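Long-range contact in guanine deaminase (Escherichia coli, PDB 6OHB), which catalyses the zinc-dependent hydrolytic deamination of guanine to xanthine and ammonia in purine degradation: residues T236-N241 / V278-K283. Sequence-based numbering, arbitrary orientation.
Sequences THLCEN and VHLEEK. With ZN (zinc ion), chain E.
With Cys239 SG (chi1 -46°) and Leu280 CG (chi1 -66°) each anti to its own carbonyl carbon, SG lies 3.8 Å from Leu280 CD2. The two meet just past the C-terminal end of strand 233-238 in the TIM-barrel fold of the amidohydrolase superfamily, where the loops after neighbouring parallel strands 233-238 and 272-274 come together. Leu238 CD2 adds a looser apolar touch, 4.2 Å from Leu280 CD2, while Tyr258, Leu259 and Tyr262 of helix 258-264 pack on Leu238. The polar link is made by one carbonyl: Cys239 O accepts from Val278 N at 2.8 Å and, at a longer but straighter bond (N-H...O 159° against 137°), from His279 N at 3.3 Å. Two successive amides thus grip one oxygen of the segment that follows the strand. His237, last but one in that strand, binds the zinc ion through NE2 at 2.0 Å; His82, His84 and Asp327 are also ligands, and His237 ND1 is hydrogen-bonded to Arg209 O. Residues 237-240 probably line the substrate site, as in relatives, and 278-280 pack against the end of this run; Glu240 CB points away from 278-283, and its side chain comes near that of Asp327. The His279 ring lies by the start of helix 242-251, NE2 hydrogen-bonded to Ser307 O, with Asn241 CA at its edge and Glu240 O approaching CD2 obliquely at 3.6 Å.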
loop_
_atom_site.group_PDB
_atom_site.type_symbol
_atom_site.label_atom_id
_atom_site.label_comp_id
_atom_site.label_asym_id
_atom_site.label_seq_id
_atom_site.Cartn_x
_atom_site.Cartn_y
_atom_site.Cartn_z
ATOM N N THR A 236 -8.503 -8.151 -23.144
ATOM C CA THR A 236 -7.133 -7.941 -23.603
ATOM C C THR A 236 -6.543 -6.703 -22.940
ATOM O O THR A 236 -7.240 -5.964 -22.249
ATOM C CB THR A 236 -7.083 -7.831 -25.138
ATOM O OG1 THR A 236 -5.723 -7.888 -25.581
ATOM C CG2 THR A 236 -7.724 -6.530 -25.613
ATOM N N HIS A 237 -5.244 -6.479 -23.163
ATOM C CA HIS A 237 -4.548 -5.299 -22.656
ATOM C C HIS A 237 -4.594 -4.180 -23.704
ATOM O O HIS A 237 -4.604 -4.446 -24.909
ATOM C CB HIS A 237 -3.090 -5.632 -22.305
ATOM C CG HIS A 237 -2.912 -6.514 -21.096
ATOM N ND1 HIS A 237 -2.885 -7.893 -21.169
ATOM C CD2 HIS A 237 -2.684 -6.205 -19.796
ATOM C CE1 HIS A 237 -2.672 -8.393 -19.962
ATOM N NE2 HIS A 237 -2.551 -7.390 -19.110
ATOM N N LEU A 238 -4.626 -2.918 -23.248
ATOM C CA LEU A 238 -4.729 -1.799 -24.185
ATOM C C LEU A 238 -4.080 -0.539 -23.624
ATOM O O LEU A 238 -4.460 -0.085 -22.541
ATOM C CB LEU A 238 -6.199 -1.509 -24.533
ATOM C CG LEU A 238 -6.509 -0.312 -25.444
ATOM C CD1 LEU A 238 -6.042 -0.591 -26.863
ATOM C CD2 LEU A 238 -8.003 -0.003 -25.424
ATOM N N CYS A 239 -3.146 0.036 -24.386
ATOM C CA CYS A 239 -2.460 1.293 -24.071
ATOM C C CYS A 239 -2.055 1.391 -22.599
ATOM O O CYS A 239 -2.390 2.340 -21.888
ATOM C CB CYS A 239 -3.306 2.502 -24.481
ATOM S SG CYS A 239 -4.037 2.411 -26.127
ATOM N N GLU A 240 -1.269 0.411 -22.170
ATOM C CA GLU A 240 -0.708 0.453 -20.827
ATOM C C GLU A 240 0.528 1.347 -20.778
ATOM O O GLU A 240 0.712 2.114 -19.824
ATOM C CB GLU A 240 -0.365 -0.970 -20.361
ATOM C CG GLU A 240 0.239 -1.079 -18.964
ATOM C CD GLU A 240 0.501 -2.526 -18.553
ATOM O OE1 GLU A 240 0.324 -3.424 -19.404
ATOM O OE2 GLU A 240 0.893 -2.769 -17.389
ATOM N N ASN A 241 1.371 1.269 -21.808
ATOM C CA ASN A 241 2.685 1.896 -21.822
ATOM C C ASN A 241 2.929 2.543 -23.182
ATOM O O ASN A 241 2.469 2.045 -24.212
ATOM C CB ASN A 241 3.767 0.857 -21.499
ATOM C CG ASN A 241 5.159 1.422 -21.573
ATOM O OD1 ASN A 241 5.944 1.037 -22.438
ATOM N ND2 ASN A 241 5.485 2.331 -20.659
ATOM N N VAL A 278 -4.136 3.522 -20.013
ATOM C CA VAL A 278 -3.512 4.658 -19.342
ATOM C C VAL A 278 -3.271 5.819 -20.304
ATOM O O VAL A 278 -3.382 6.986 -19.912
ATOM C CB VAL A 278 -2.200 4.201 -18.676
ATOM C CG1 VAL A 278 -1.516 5.355 -17.962
ATOM C CG2 VAL A 278 -2.468 3.042 -17.723
ATOM N N HIS A 279 -2.966 5.532 -21.568
ATOM C CA HIS A 279 -2.630 6.549 -22.566
ATOM C C HIS A 279 -3.582 6.407 -23.747
ATOM O O HIS A 279 -3.238 5.797 -24.761
ATOM C CB HIS A 279 -1.167 6.419 -23.004
ATOM C CG HIS A 279 -0.200 6.373 -21.864
ATOM N ND1 HIS A 279 0.096 7.480 -21.099
ATOM C CD2 HIS A 279 0.527 5.353 -21.348
ATOM C CE1 HIS A 279 0.970 7.146 -20.165
ATOM N NE2 HIS A 279 1.248 5.860 -20.295
ATOM N N LEU A 280 -4.785 6.959 -23.608
ATOM C CA LEU A 280 -5.777 6.945 -24.675
ATOM C C LEU A 280 -5.869 8.316 -25.330
ATOM O O LEU A 280 -5.898 9.343 -24.645
ATOM C CB LEU A 280 -7.158 6.552 -24.145
ATOM C CG LEU A 280 -7.376 5.136 -23.611
ATOM C CD1 LEU A 280 -8.764 5.024 -22.988
ATOM C CD2 LEU A 280 -7.184 4.101 -24.710
ATOM N N GLU A 281 -5.935 8.327 -26.657
ATOM C CA GLU A 281 -6.293 9.558 -27.336
ATOM C C GLU A 281 -7.783 9.812 -27.142
ATOM O O GLU A 281 -8.519 8.964 -26.629
ATOM C CB GLU A 281 -5.946 9.477 -28.824
ATOM N N GLU A 282 -8.247 10.986 -27.569
ATOM C CA GLU A 282 -9.664 11.275 -27.377
ATOM C C GLU A 282 -10.525 10.486 -28.354
ATOM O O GLU A 282 -11.653 10.094 -28.012
ATOM C CB GLU A 282 -9.916 12.774 -27.530
ATOM C CG GLU A 282 -11.252 13.248 -26.979
ATOM C CD GLU A 282 -11.179 13.618 -25.510
ATOM O OE1 GLU A 282 -10.106 13.431 -24.898
ATOM O OE2 GLU A 282 -12.192 14.107 -24.967
ATOM N N LYS A 283 -9.989 10.210 -29.547
ATOM C CA LYS A 283 -10.593 9.251 -30.469
ATOM C C LYS A 283 -10.913 7.938 -29.767
ATOM O O LYS A 283 -12.018 7.402 -29.896
ATOM C CB LYS A 283 -9.665 9.015 -31.661
HETATM ZN ZN ZN E . -2.392 -7.798 -17.114
#